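Adenylosuccinate lyase (Francisella tularensis subsp. tularensis SCHU S4, PDB 4EEI) probably catalyses the cleavage of adenylosuccinate to AMP and fumarate, and a matching fumarate-releasing step earlier in de novo purine biosynthesis. Local coordinates at residues F72-I76 / F87-G91; T131-T136 / V336-E342; E146-Q152 / Y418-I422; I233-A237 / A323-M327. All blocks are in the same frame, centred on the assembly; numbering follows the deposited sequence.

Overall arrangement
The four contacts are spread along one elongated helical subunit. Contact 1 lies at one end, where the side chain of H89 is about 5 Å from a bound succinate and about 8 Å from AMP. Contacts 2 and 3 share the opposite half; their centres are 11 Å apart, and strands 135-140 and 143-149 pair between them, with T136 O 2.8 Å from M148 N in a probable hydrogen bond. The side chain of E146 in contact 3 comes within about 8 Å of a succinate, yet the centres of contacts 1 and 3 are 64 Å apart, so they probably border separate sites. Contact 4 packs the central bundle, its nearest atoms about 7 Å from contact 3 and 26 Å from contact 1.

Contact 1: F72-I76 / F87-G91; sequences FCTSI and FFHFG
C73 and I76, one helical turn apart on helix 68-77, receive F88 and H89 from the loop that leads into helix 94-131, and the join is a Cys sulfur-aromatic contact beside a CH-pi contact. The F88 ring is laid across I76 at about a right angle. Its CG stands opposite the backbone N (chi1 -163°), which carries the ring to the helix. There I76 CG2 sits over one face, 4.0 Å from the ring centroid but displaced toward the rim, with F88 CZ its closest atom at 3.7 Å. The same ring offers its edge to the sulfur, F88 CE2 being 4.1 Å from C73 SG. F72 CE2 adds a looser apolar touch near F88 CZ.

The sulfur thus touches two aromatic side chains. Against H89 it stands obliquely, 4.0 Å from the imidazole centroid. That imidazole is held from elsewhere, because H89 ND1 is hydrogen-bonded to E27 on helix 16-33, a residue that the side chains of C73 and F88 also touch. S94, seen to bind succinate and fumarate, is about 4 Å from the H89 side chain, so the packing borders the active site. Across the two segments, the closest atom to the imidazole is C73 SG, 3.6 Å from H89 ND1.

Contact 2: T131-T136 / V336-E342; sequences TKEIIT and VQRDIIE. With EDO (1,2-ethanediol), chain R; EDO (1,2-ethanediol), chain X.
E133 and R338 form a salt bridge at the partly open side of this junction, with R338 shared between E133 and E342 in a three-residue network. Carboxylate and guanidinium planes of the first pair stand nearly perpendicular; E133 OE1 lies at the guanidinium edge near NH1, and its bond from NH2 is weak. The modelled 2.4 Å between E133 OE1 and R338 NH1 is too short to trust. I134 CG1 lies against one guanidinium face, 3.9 Å from R338 NE, while I134 CG2 packs on I341 CG2 at 3.7 Å.

E342 ties the polar and backbone parts together. Its OE2 takes the I135 N-H through the anti lone pair in a fairly straight bond of 3.1 Å (165°), and its OE1 receives R338 NE at 3.0 Å from above the carboxylate plane. One turn of helix thereby positions the arginine, whose chain runs extended from CG to NE. One water joins E133 O, R338 NH2 and E342 OE2, whereas I135 O is buried against I341 CG2 with no polar partner in the model.

Strand 135-140 pairs antiparallel with strand 143-149, whose P147 meets I135, and is flanked by the start of helix 338-346; helix 411-418 also packs on I135, and helix 151-173 touches T131 and T136.

Contact 3: E146-Q152 / Y418-I422; sequences EPMSFGQ and YLKEI
Over one face of the Y418 ring lies P147, its CD 3.8 Å above the centre and only 7° from the ring normal, an almost ideally placed CH-pi contact. At the edge, E146 OE1 comes near the ring plane, 3.7 Å from Y418 CE1, with the carboxylate turned 69° against the ring. A water in the ring plane accepts from Y418 OH at 2.7 Å and donates to E146 OE2 at 2.8 Å, so the hydroxyl is tied to the glutamate through water, while proline covers the face. Y351 meets this ring almost perpendicularly.

Farther along strand 143-149, which forms an antiparallel hairpin with 135-140, L419 CD1 rests 3.6 Å from M148 C. Residues 418-422 turn between helices 411-418 and 422-429. A near-trans chi1 of -163° swings I422 CD1 to 3.6 Å from S149 CB and past Q152, whose OE1 is 3.2 Å from I422 CD1. S149 OG is bonded to K132 O, and a second water accepts from S149 N and donates weakly to Y418 O.

CH-pi and apolar packing, with waters in place of direct hydrogen bonds, thus join the segments, while E146 OE1 and Q152 NE2 direct their polar ends to N186 and G185 of the second subunit.

Contact 4: I233-A237 / A323-M327; sequences IERLA and ALRRM
M327 reaches from helix 304-333 to I233, L236 and A237 on helix 217-244, and buries more surface here than any other residue. The two short helical segments run in nearly the same direction, 23° apart, with axes 12.0 Å distant, a spacing wide enough for a methionine to fill. From CB, which points at the opposing helix, the side chain leaves extended from its backbone N (chi1 179°), and CG meets L236 CD2 at 4.0 Å. The chain then bends at chi2, 65°, bringing SD to 3.8 Å from L236 CD2, where the two side chains pass at a slant. A second bend at chi3 turns the methyl toward I233, L236 and A237, where M327 CE lies 3.7 Å from I233 O, 3.9 Å from L236 CD2 and 4.1 Å from A237 CB. I233 O is the acceptor of the helical bond from A237 N, so the methyl rests on a carbonyl already satisfied within its helix.

The other end of the contact is all hydrocarbon. I233 CD1 touches A323 CB at 4.2 Å and L324 CD2 at 4.3 Å, one turn of helix 304-333 before the methionine. No hydrogen bond crosses, and every residue that touches is buried.

This is part of the long helical bundle characteristic of the fumarase/aspartase superfamily. Helix 94-131 covers L236, L324 and M327, helix 151-173 lays F161 on I233 and L236, and helix 272-293 closes over A237 and M327.

Contact 1: F72-I76 / F87-G91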
loop_
_atom_site.group_PDB
_atom_site.type_symbol
_atom_site.label_atom_id
_atom_site.label_comp_id
_atom_site.label_asym_id
_atom_site.label_seq_id
_atom_site.Cartn_x
_atom_site.Cartn_y
_atom_site.Cartn_z
ATOM N N PHE B 72 -11.344 -9.331 32.380
ATOM C CA PHE B 72 -10.908 -8.133 33.093
ATOM C C PHE B 72 -11.900 -7.707 34.180
ATOM O O PHE B 72 -11.507 -7.451 35.320
ATOM C CB PHE B 72 -10.685 -6.980 32.110
ATOM C CG PHE B 72 -10.673 -5.621 32.763
ATOM C CD1 PHE B 72 -9.562 -5.190 33.470
ATOM C CD2 PHE B 72 -11.775 -4.776 32.666
ATOM C CE1 PHE B 72 -9.544 -3.945 34.072
ATOM C CE2 PHE B 72 -11.764 -3.525 33.263
ATOM C CZ PHE B 72 -10.645 -3.111 33.965
ATOM N N CYS B 73 -13.179 -7.618 33.824
ATOM C CA CYS B 73 -14.202 -7.237 34.802
ATOM C C CYS B 73 -14.242 -8.203 35.980
ATOM O O CYS B 73 -14.322 -7.792 37.146
ATOM C CB CYS B 73 -15.576 -7.160 34.141
ATOM S SG CYS B 73 -15.731 -5.809 32.958
ATOM N N THR B 74 -14.189 -9.494 35.671
ATOM C CA THR B 74 -14.174 -10.517 36.711
ATOM C C THR B 74 -12.944 -10.357 37.601
ATOM O O THR B 74 -13.022 -10.558 38.814
ATOM C CB THR B 74 -14.237 -11.936 36.110
ATOM O OG1 THR B 74 -15.452 -12.084 35.365
ATOM C CG2 THR B 74 -14.196 -12.996 37.196
ATOM N N SER B 75 -11.810 -9.973 37.017
ATOM C CA SER B 75 -10.596 -9.807 37.826
ATOM C C SER B 75 -10.747 -8.656 38.824
ATOM O O SER B 75 -10.191 -8.701 39.919
ATOM C CB SER B 75 -9.351 -9.604 36.950
ATOM O OG SER B 75 -9.268 -8.279 36.457
ATOM N N ILE B 76 -11.508 -7.631 38.444
ATOM C CA ILE B 76 -11.784 -6.505 39.339
ATOM C C ILE B 76 -12.852 -6.859 40.382
ATOM O O ILE B 76 -12.636 -6.720 41.592
ATOM C CB ILE B 76 -12.258 -5.262 38.553
ATOM C CG1 ILE B 76 -11.189 -4.792 37.554
ATOM C CG2 ILE B 76 -12.655 -4.149 39.512
ATOM C CD1 ILE B 76 -9.807 -4.582 38.163
ATOM N N PHE B 87 -22.556 -2.487 40.405
ATOM C CA PHE B 87 -22.793 -1.619 39.261
ATOM C C PHE B 87 -21.553 -1.463 38.396
ATOM O O PHE B 87 -21.515 -0.624 37.495
ATOM C CB PHE B 87 -23.332 -0.262 39.718
ATOM C CG PHE B 87 -24.735 -0.325 40.256
ATOM C CD1 PHE B 87 -24.987 -0.173 41.614
ATOM C CD2 PHE B 87 -25.800 -0.561 39.407
ATOM C CE1 PHE B 87 -26.277 -0.239 42.108
ATOM C CE2 PHE B 87 -27.090 -0.628 39.892
ATOM C CZ PHE B 87 -27.332 -0.467 41.244
ATOM N N PHE B 88 -20.540 -2.280 38.662
ATOM C CA PHE B 88 -19.352 -2.272 37.823
ATOM C C PHE B 88 -19.751 -2.751 36.432
ATOM O O PHE B 88 -20.441 -3.765 36.288
ATOM C CB PHE B 88 -18.250 -3.155 38.411
ATOM C CG PHE B 88 -16.888 -2.884 37.830
ATOM C CD1 PHE B 88 -16.152 -1.784 38.249
ATOM C CD2 PHE B 88 -16.351 -3.716 36.854
ATOM C CE1 PHE B 88 -14.893 -1.521 37.717
ATOM C CE2 PHE B 88 -15.092 -3.462 36.316
ATOM C CZ PHE B 88 -14.363 -2.361 36.747
ATOM N N HIS B 89 -19.348 -1.993 35.418
ATOM C CA HIS B 89 -19.668 -2.317 34.029
ATOM C C HIS B 89 -21.180 -2.403 33.801
ATOM O O HIS B 89 -21.694 -3.397 33.292
ATOM C CB HIS B 89 -18.981 -3.621 33.619
ATOM C CG HIS B 89 -18.860 -3.801 32.140
ATOM N ND1 HIS B 89 -17.803 -3.294 31.414
ATOM C CD2 HIS B 89 -19.661 -4.431 31.250
ATOM C CE1 HIS B 89 -17.959 -3.606 30.138
ATOM N NE2 HIS B 89 -19.079 -4.295 30.013
ATOM N N PHE B 90 -21.889 -1.352 34.186
ATOM C CA PHE B 90 -23.333 -1.334 34.077
ATOM C C PHE B 90 -23.731 -0.477 32.881
ATOM O O PHE B 90 -23.251 0.649 32.740
ATOM C CB PHE B 90 -23.921 -0.771 35.373
ATOM C CG PHE B 90 -25.415 -0.781 35.426
ATOM C CD1 PHE B 90 -26.139 0.337 35.043
ATOM C CD2 PHE B 90 -26.098 -1.892 35.894
ATOM C CE1 PHE B 90 -27.517 0.343 35.111
ATOM C CE2 PHE B 90 -27.484 -1.896 35.959
ATOM C CZ PHE B 90 -28.196 -0.774 35.564
ATOM N N GLY B 91 -24.573 -1.019 32.006
ATOM C CA GLY B 91 -25.111 -0.254 30.891
ATOM C C GLY B 91 -24.190 -0.123 29.683
ATOM O O GLY B 91 -24.663 0.017 28.550
#

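Contact 2: T131-T136 / V336-E342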
loop_
_atom_site.group_PDB
_atom_site.type_symbol
_atom_site.label_atom_id
_atom_site.label_comp_id
_atom_site.label_asym_id
_atom_site.label_seq_id
_atom_site.Cartn_x
_atom_site.Cartn_y
_atom_site.Cartn_z
ATOM N N THR B 131 24.948 26.148 9.646
ATOM C CA THR B 131 25.490 25.957 8.298
ATOM C C THR B 131 24.911 26.924 7.254
ATOM O O THR B 131 25.173 26.777 6.058
ATOM C CB THR B 131 25.245 24.518 7.806
ATOM O OG1 THR B 131 23.834 24.255 7.766
ATOM C CG2 THR B 131 25.929 23.515 8.730
ATOM N N LYS B 132 24.141 27.910 7.707
ATOM C CA LYS B 132 23.486 28.875 6.811
ATOM C C LYS B 132 24.500 29.604 5.911
ATOM O O LYS B 132 24.207 29.928 4.755
ATOM C CB LYS B 132 22.689 29.881 7.655
ATOM C CG LYS B 132 22.109 31.092 6.913
ATOM C CD LYS B 132 21.155 31.870 7.838
ATOM C CE LYS B 132 20.566 33.129 7.192
ATOM N NZ LYS B 132 21.567 34.226 7.126
ATOM N N GLU B 133 25.693 29.826 6.454
ATOM C CA GLU B 133 26.772 30.580 5.802
ATOM C C GLU B 133 27.562 29.792 4.761
ATOM O O GLU B 133 28.312 30.369 3.971
ATOM C CB GLU B 133 27.770 31.044 6.867
ATOM C CG GLU B 133 28.402 29.882 7.645
ATOM C CD GLU B 133 29.534 30.314 8.563
ATOM O OE1 GLU B 133 30.671 30.489 8.074
ATOM O OE2 GLU B 133 29.289 30.465 9.778
ATOM N N ILE B 134 27.421 28.472 4.778
ATOM C CA ILE B 134 28.245 27.616 3.935
ATOM C C ILE B 134 27.657 27.546 2.536
ATOM O O ILE B 134 26.454 27.344 2.377
ATOM C CB ILE B 134 28.343 26.205 4.537
ATOM C CG1 ILE B 134 28.956 26.278 5.939
ATOM C CG2 ILE B 134 29.143 25.285 3.635
ATOM C CD1 ILE B 134 29.035 24.936 6.651
ATOM N N ILE B 135 28.495 27.712 1.516
ATOM C CA ILE B 135 28.001 27.617 0.142
ATOM C C ILE B 135 28.260 26.213 -0.416
ATOM O O ILE B 135 29.354 25.660 -0.257
ATOM C CB ILE B 135 28.580 28.736 -0.764
ATOM C CG1 ILE B 135 27.900 28.740 -2.133
ATOM C CG2 ILE B 135 30.084 28.615 -0.903
ATOM C CD1 ILE B 135 28.063 30.069 -2.866
ATOM N N THR B 136 27.233 25.627 -1.031
ATOM C CA THR B 136 27.326 24.265 -1.559
ATOM C C THR B 136 26.758 24.234 -2.971
ATOM O O THR B 136 26.084 25.178 -3.390
ATOM C CB THR B 136 26.552 23.274 -0.677
ATOM O OG1 THR B 136 26.805 21.930 -1.107
ATOM C CG2 THR B 136 25.051 23.553 -0.754
ATOM N N VAL B 336 29.776 18.129 9.572
ATOM C CA VAL B 336 29.671 18.803 8.280
ATOM C C VAL B 336 31.075 19.212 7.810
ATOM O O VAL B 336 31.818 19.896 8.535
ATOM C CB VAL B 336 28.726 20.019 8.360
ATOM C CG1 VAL B 336 28.668 20.741 7.033
ATOM C CG2 VAL B 336 27.312 19.580 8.777
ATOM N N GLN B 337 31.468 18.771 6.616
ATOM C CA GLN B 337 32.853 18.999 6.181
ATOM C C GLN B 337 32.951 20.219 5.271
ATOM O O GLN B 337 32.919 20.112 4.042
ATOM C CB GLN B 337 33.454 17.749 5.529
ATOM C CG GLN B 337 33.376 16.521 6.418
ATOM C CD GLN B 337 34.328 15.435 5.997
ATOM O OE1 GLN B 337 35.345 15.214 6.638
ATOM N NE2 GLN B 337 34.000 14.743 4.913
ATOM N N ARG B 338 33.067 21.377 5.905
ATOM C CA ARG B 338 32.929 22.644 5.205
ATOM C C ARG B 338 33.886 22.843 4.035
ATOM O O ARG B 338 33.475 23.287 2.966
ATOM C CB ARG B 338 33.086 23.808 6.173
ATOM C CG ARG B 338 32.977 25.131 5.464
ATOM C CD ARG B 338 33.008 26.291 6.420
ATOM N NE ARG B 338 32.607 27.508 5.725
ATOM C CZ ARG B 338 32.203 28.614 6.331
ATOM N NH1 ARG B 338 32.145 28.663 7.653
ATOM N NH2 ARG B 338 31.850 29.668 5.609
ATOM N N ASP B 339 35.159 22.529 4.232
ATOM C CA ASP B 339 36.132 22.748 3.163
ATOM C C ASP B 339 35.865 21.874 1.934
ATOM O O ASP B 339 36.033 22.329 0.807
ATOM C CB ASP B 339 37.557 22.576 3.679
ATOM C CG ASP B 339 37.984 23.719 4.588
ATOM O OD1 ASP B 339 37.442 24.840 4.439
ATOM O OD2 ASP B 339 38.857 23.493 5.450
ATOM N N ILE B 340 35.431 20.634 2.148
ATOM C CA ILE B 340 35.044 19.771 1.030
ATOM C C ILE B 340 33.846 20.360 0.293
ATOM O O ILE B 340 33.814 20.399 -0.941
ATOM C CB ILE B 340 34.711 18.345 1.502
ATOM C CG1 ILE B 340 35.998 17.601 1.876
ATOM C CG2 ILE B 340 33.942 17.568 0.415
ATOM C CD1 ILE B 340 35.757 16.339 2.668
ATOM N N ILE B 341 32.867 20.824 1.060
ATOM C CA ILE B 341 31.640 21.383 0.501
ATOM C C ILE B 341 31.930 22.607 -0.359
ATOM O O ILE B 341 31.466 22.700 -1.492
ATOM C CB ILE B 341 30.682 21.789 1.626
ATOM C CG1 ILE B 341 30.132 20.544 2.322
ATOM C CG2 ILE B 341 29.537 22.617 1.089
ATOM C CD1 ILE B 341 29.455 20.840 3.638
ATOM N N GLU B 342 32.708 23.539 0.181
ATOM C CA GLU B 342 32.944 24.801 -0.506
ATOM C C GLU B 342 33.983 24.683 -1.624
ATOM O O GLU B 342 33.940 25.429 -2.605
ATOM C CB GLU B 342 33.317 25.885 0.512
ATOM C CG GLU B 342 32.219 26.093 1.564
ATOM C CD GLU B 342 32.394 27.364 2.393
ATOM O OE1 GLU B 342 33.506 27.618 2.902
ATOM O OE2 GLU B 342 31.400 28.105 2.542
HETATM C C1 EDO R . 36.300 19.927 6.608
HETATM O O1 EDO R . 36.482 19.894 5.185
HETATM C C2 EDO R . 36.201 21.368 7.111
HETATM O O2 EDO R . 35.350 21.419 8.271
HETATM C C1 EDO X . 24.907 34.175 7.013
HETATM O O1 EDO X . 25.669 33.096 7.557
HETATM C C2 EDO X . 24.680 33.927 5.528
HETATM O O2 EDO X . 23.595 34.755 5.118
HETATM O O HOH W 1 30.888 30.740 3.078
HETATM O O HOH W 2 29.227 21.224 -2.414
#

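Contact 3: E146-Q152 / Y418-I422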
loop_
_atom_site.group_PDB
_atom_site.type_symbol
_atom_site.label_atom_id
_atom_site.label_comp_id
_atom_site.label_asym_id
_atom_site.label_seq_id
_atom_site.Cartn_x
_atom_site.Cartn_y
_atom_site.Cartn_z
ATOM N N GLU B 146 23.324 25.023 -9.497
ATOM C CA GLU B 146 23.811 26.306 -9.015
ATOM C C GLU B 146 24.135 26.220 -7.531
ATOM O O GLU B 146 23.560 25.407 -6.808
ATOM C CB GLU B 146 22.768 27.399 -9.252
ATOM C CG GLU B 146 22.537 27.744 -10.713
ATOM C CD GLU B 146 21.553 28.885 -10.891
ATOM O OE1 GLU B 146 20.958 29.325 -9.886
ATOM O OE2 GLU B 146 21.374 29.342 -12.039
ATOM N N PRO B 147 25.054 27.064 -7.077
ATOM C CA PRO B 147 25.367 27.147 -5.648
ATOM C C PRO B 147 24.150 27.577 -4.839
ATOM O O PRO B 147 23.248 28.216 -5.377
ATOM C CB PRO B 147 26.450 28.228 -5.589
ATOM C CG PRO B 147 27.044 28.251 -6.956
ATOM C CD PRO B 147 25.903 27.957 -7.881
ATOM N N MET B 148 24.132 27.225 -3.559
ATOM C CA MET B 148 23.023 27.569 -2.678
ATOM C C MET B 148 23.565 27.514 -1.262
ATOM O O MET B 148 24.710 27.118 -1.052
ATOM C CB MET B 148 21.908 26.538 -2.813
ATOM C CG MET B 148 22.361 25.151 -2.367
ATOM S SD MET B 148 21.113 23.880 -2.622
ATOM C CE MET B 148 19.843 24.402 -1.451
ATOM N N SER B 149 22.748 27.882 -0.283
ATOM C CA SER B 149 23.159 27.751 1.111
ATOM C C SER B 149 23.009 26.296 1.564
ATOM O O SER B 149 21.962 25.689 1.363
ATOM C CB SER B 149 22.303 28.642 1.999
ATOM O OG SER B 149 22.397 28.218 3.343
ATOM N N PHE B 150 24.046 25.738 2.176
ATOM C CA PHE B 150 23.986 24.357 2.663
ATOM C C PHE B 150 22.917 24.261 3.746
ATOM O O PHE B 150 22.192 23.262 3.845
ATOM C CB PHE B 150 25.352 23.941 3.221
ATOM C CG PHE B 150 25.486 22.459 3.500
ATOM C CD1 PHE B 150 25.289 21.957 4.776
ATOM C CD2 PHE B 150 25.832 21.574 2.484
ATOM C CE1 PHE B 150 25.438 20.595 5.039
ATOM C CE2 PHE B 150 25.970 20.212 2.737
ATOM C CZ PHE B 150 25.778 19.726 4.017
ATOM N N GLY B 151 22.796 25.319 4.544
ATOM C CA GLY B 151 21.811 25.348 5.616
ATOM C C GLY B 151 20.376 25.233 5.139
ATOM O O GLY B 151 19.489 24.802 5.884
ATOM N N GLN B 152 20.135 25.616 3.892
ATOM C CA GLN B 152 18.793 25.521 3.346
ATOM C C GLN B 152 18.356 24.056 3.209
ATOM O O GLN B 152 17.155 23.755 3.186
ATOM C CB GLN B 152 18.728 26.253 2.009
ATOM C CG GLN B 152 17.329 26.399 1.462
ATOM C CD GLN B 152 17.242 27.466 0.396
ATOM O OE1 GLN B 152 17.752 28.575 0.573
ATOM N NE2 GLN B 152 16.590 27.144 -0.717
ATOM N N TYR B 418 24.524 33.998 -4.975
ATOM C CA TYR B 418 23.679 32.825 -4.844
ATOM C C TYR B 418 23.110 32.630 -3.445
ATOM O O TYR B 418 22.303 31.727 -3.223
ATOM C CB TYR B 418 24.443 31.592 -5.312
ATOM C CG TYR B 418 24.717 31.625 -6.793
ATOM C CD1 TYR B 418 23.745 31.229 -7.698
ATOM C CD2 TYR B 418 25.936 32.068 -7.289
ATOM C CE1 TYR B 418 23.979 31.255 -9.052
ATOM C CE2 TYR B 418 26.179 32.104 -8.650
ATOM C CZ TYR B 418 25.194 31.697 -9.525
ATOM O OH TYR B 418 25.421 31.722 -10.883
ATOM N N LEU B 419 23.534 33.471 -2.510
ATOM C CA LEU B 419 22.984 33.449 -1.159
ATOM C C LEU B 419 22.335 34.792 -0.819
ATOM O O LEU B 419 22.100 35.100 0.352
ATOM C CB LEU B 419 24.072 33.105 -0.138
ATOM C CG LEU B 419 24.285 31.621 0.181
ATOM C CD1 LEU B 419 24.805 30.835 -1.009
ATOM C CD2 LEU B 419 25.225 31.464 1.355
ATOM N N LYS B 420 22.046 35.576 -1.856
ATOM C CA LYS B 420 21.481 36.923 -1.715
ATOM C C LYS B 420 20.216 36.979 -0.847
ATOM O O LYS B 420 20.048 37.898 -0.048
ATOM C CB LYS B 420 21.170 37.494 -3.105
ATOM C CG LYS B 420 20.578 38.901 -3.116
ATOM C CD LYS B 420 20.066 39.276 -4.521
ATOM C CE LYS B 420 18.767 38.533 -4.881
ATOM N NZ LYS B 420 18.654 38.145 -6.327
ATOM N N GLU B 421 19.334 35.998 -0.999
ATOM C CA GLU B 421 18.041 36.042 -0.321
ATOM C C GLU B 421 17.937 35.092 0.873
ATOM O O GLU B 421 16.842 34.880 1.406
ATOM C CB GLU B 421 16.912 35.729 -1.310
ATOM C CG GLU B 421 16.797 36.716 -2.468
ATOM C CD GLU B 421 16.079 37.996 -2.086
ATOM O OE1 GLU B 421 15.736 38.167 -0.901
ATOM O OE2 GLU B 421 15.850 38.833 -2.971
ATOM N N ILE B 422 19.057 34.524 1.299
ATOM C CA ILE B 422 19.000 33.479 2.324
ATOM C C ILE B 422 18.402 33.989 3.647
ATOM O O ILE B 422 17.715 33.240 4.340
ATOM C CB ILE B 422 20.381 32.809 2.539
ATOM C CG1 ILE B 422 20.231 31.478 3.282
ATOM C CG2 ILE B 422 21.315 33.728 3.285
ATOM C CD1 ILE B 422 19.315 30.500 2.569
HETATM O O HOH W 3 23.632 30.873 -12.690
HETATM O O HOH W 4 20.653 29.609 -1.233
#

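Contact 4: I233-A237 / A323-M327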
loop_
_atom_site.group_PDB
_atom_site.type_symbol
_atom_site.label_atom_id
_atom_site.label_comp_id
_atom_site.label_asym_id
_atom_site.label_seq_id
_atom_site.Cartn_x
_atom_site.Cartn_y
_atom_site.Cartn_z
ATOM N N ILE B 233 10.968 11.745 7.187
ATOM C CA ILE B 233 12.119 11.038 7.741
ATOM C C ILE B 233 12.941 10.437 6.604
ATOM O O ILE B 233 14.174 10.523 6.597
ATOM C CB ILE B 233 11.671 9.931 8.715
ATOM C CG1 ILE B 233 11.118 10.559 10.000
ATOM C CG2 ILE B 233 12.824 8.977 9.040
ATOM C CD1 ILE B 233 10.418 9.566 10.908
ATOM N N GLU B 234 12.264 9.843 5.635
ATOM C CA GLU B 234 12.980 9.175 4.550
ATOM C C GLU B 234 13.677 10.174 3.644
ATOM O O GLU B 234 14.801 9.937 3.200
ATOM C CB GLU B 234 12.045 8.266 3.736
ATOM C CG GLU B 234 12.805 7.323 2.772
ATOM C CD GLU B 234 11.887 6.325 2.071
ATOM O OE1 GLU B 234 10.752 6.127 2.556
ATOM O OE2 GLU B 234 12.299 5.736 1.042
ATOM N N ARG B 235 13.014 11.295 3.367
ATOM C CA ARG B 235 13.614 12.300 2.496
ATOM C C ARG B 235 14.882 12.836 3.119
ATOM O O ARG B 235 15.881 13.006 2.429
ATOM C CB ARG B 235 12.644 13.445 2.194
ATOM C CG ARG B 235 13.173 14.429 1.138
ATOM C CD ARG B 235 12.085 15.395 0.667
ATOM N NE ARG B 235 11.773 16.405 1.671
ATOM C CZ ARG B 235 12.360 17.598 1.723
ATOM N NH1 ARG B 235 12.027 18.471 2.670
ATOM N NH2 ARG B 235 13.287 17.921 0.828
ATOM N N LEU B 236 14.844 13.114 4.422
ATOM C CA LEU B 236 16.017 13.637 5.114
ATOM C C LEU B 236 17.104 12.580 5.220
ATOM O O LEU B 236 18.292 12.877 5.072
ATOM C CB LEU B 236 15.624 14.149 6.507
ATOM C CG LEU B 236 16.729 14.532 7.485
ATOM C CD1 LEU B 236 17.605 15.635 6.920
ATOM C CD2 LEU B 236 16.107 14.973 8.803
ATOM N N ALA B 237 16.696 11.339 5.470
ATOM C CA ALA B 237 17.664 10.252 5.610
ATOM C C ALA B 237 18.419 10.055 4.287
ATOM O O ALA B 237 19.639 9.873 4.269
ATOM C CB ALA B 237 16.958 8.974 6.026
ATOM N N ALA B 323 12.412 6.466 16.035
ATOM C CA ALA B 323 12.993 7.068 14.841
ATOM C C ALA B 323 13.229 8.558 15.030
ATOM O O ALA B 323 14.248 9.076 14.593
ATOM C CB ALA B 323 12.113 6.807 13.601
ATOM N N LEU B 324 12.289 9.253 15.666
ATOM C CA LEU B 324 12.444 10.699 15.869
ATOM C C LEU B 324 13.615 11.009 16.793
ATOM O O LEU B 324 14.317 12.003 16.600
ATOM C CB LEU B 324 11.168 11.317 16.439
ATOM C CG LEU B 324 9.948 11.287 15.515
ATOM C CD1 LEU B 324 8.719 11.701 16.284
ATOM C CD2 LEU B 324 10.170 12.231 14.330
ATOM N N ARG B 325 13.811 10.183 17.819
ATOM C CA ARG B 325 14.929 10.385 18.747
ATOM C C ARG B 325 16.247 10.072 18.084
ATOM O O ARG B 325 17.241 10.787 18.273
ATOM C CB ARG B 325 14.763 9.524 20.005
ATOM C CG ARG B 325 13.530 9.872 20.824
ATOM C CD ARG B 325 13.503 9.149 22.157
ATOM N NE ARG B 325 12.296 9.502 22.909
ATOM C CZ ARG B 325 11.940 8.942 24.061
ATOM N NH1 ARG B 325 12.689 7.992 24.602
ATOM N NH2 ARG B 325 10.826 9.331 24.663
ATOM N N ARG B 326 16.284 8.991 17.314
ATOM C CA ARG B 326 17.554 8.601 16.690
ATOM C C ARG B 326 17.944 9.596 15.594
ATOM O O ARG B 326 19.120 9.965 15.465
ATOM C CB ARG B 326 17.487 7.181 16.121
ATOM C CG ARG B 326 18.762 6.770 15.396
ATOM C CD ARG B 326 18.838 5.272 15.124
ATOM N NE ARG B 326 20.159 4.915 14.599
ATOM C CZ ARG B 326 20.608 3.674 14.478
ATOM N NH1 ARG B 326 19.839 2.656 14.840
ATOM N NH2 ARG B 326 21.832 3.456 14.002
ATOM N N MET B 327 16.963 10.039 14.812
ATOM C CA MET B 327 17.237 11.054 13.795
ATOM C C MET B 327 17.721 12.360 14.418
ATOM O O MET B 327 18.634 12.992 13.901
ATOM C CB MET B 327 16.007 11.318 12.932
ATOM C CG MET B 327 16.266 12.403 11.868
ATOM S SD MET B 327 17.510 11.904 10.635
ATOM C CE MET B 327 16.432 11.120 9.433
#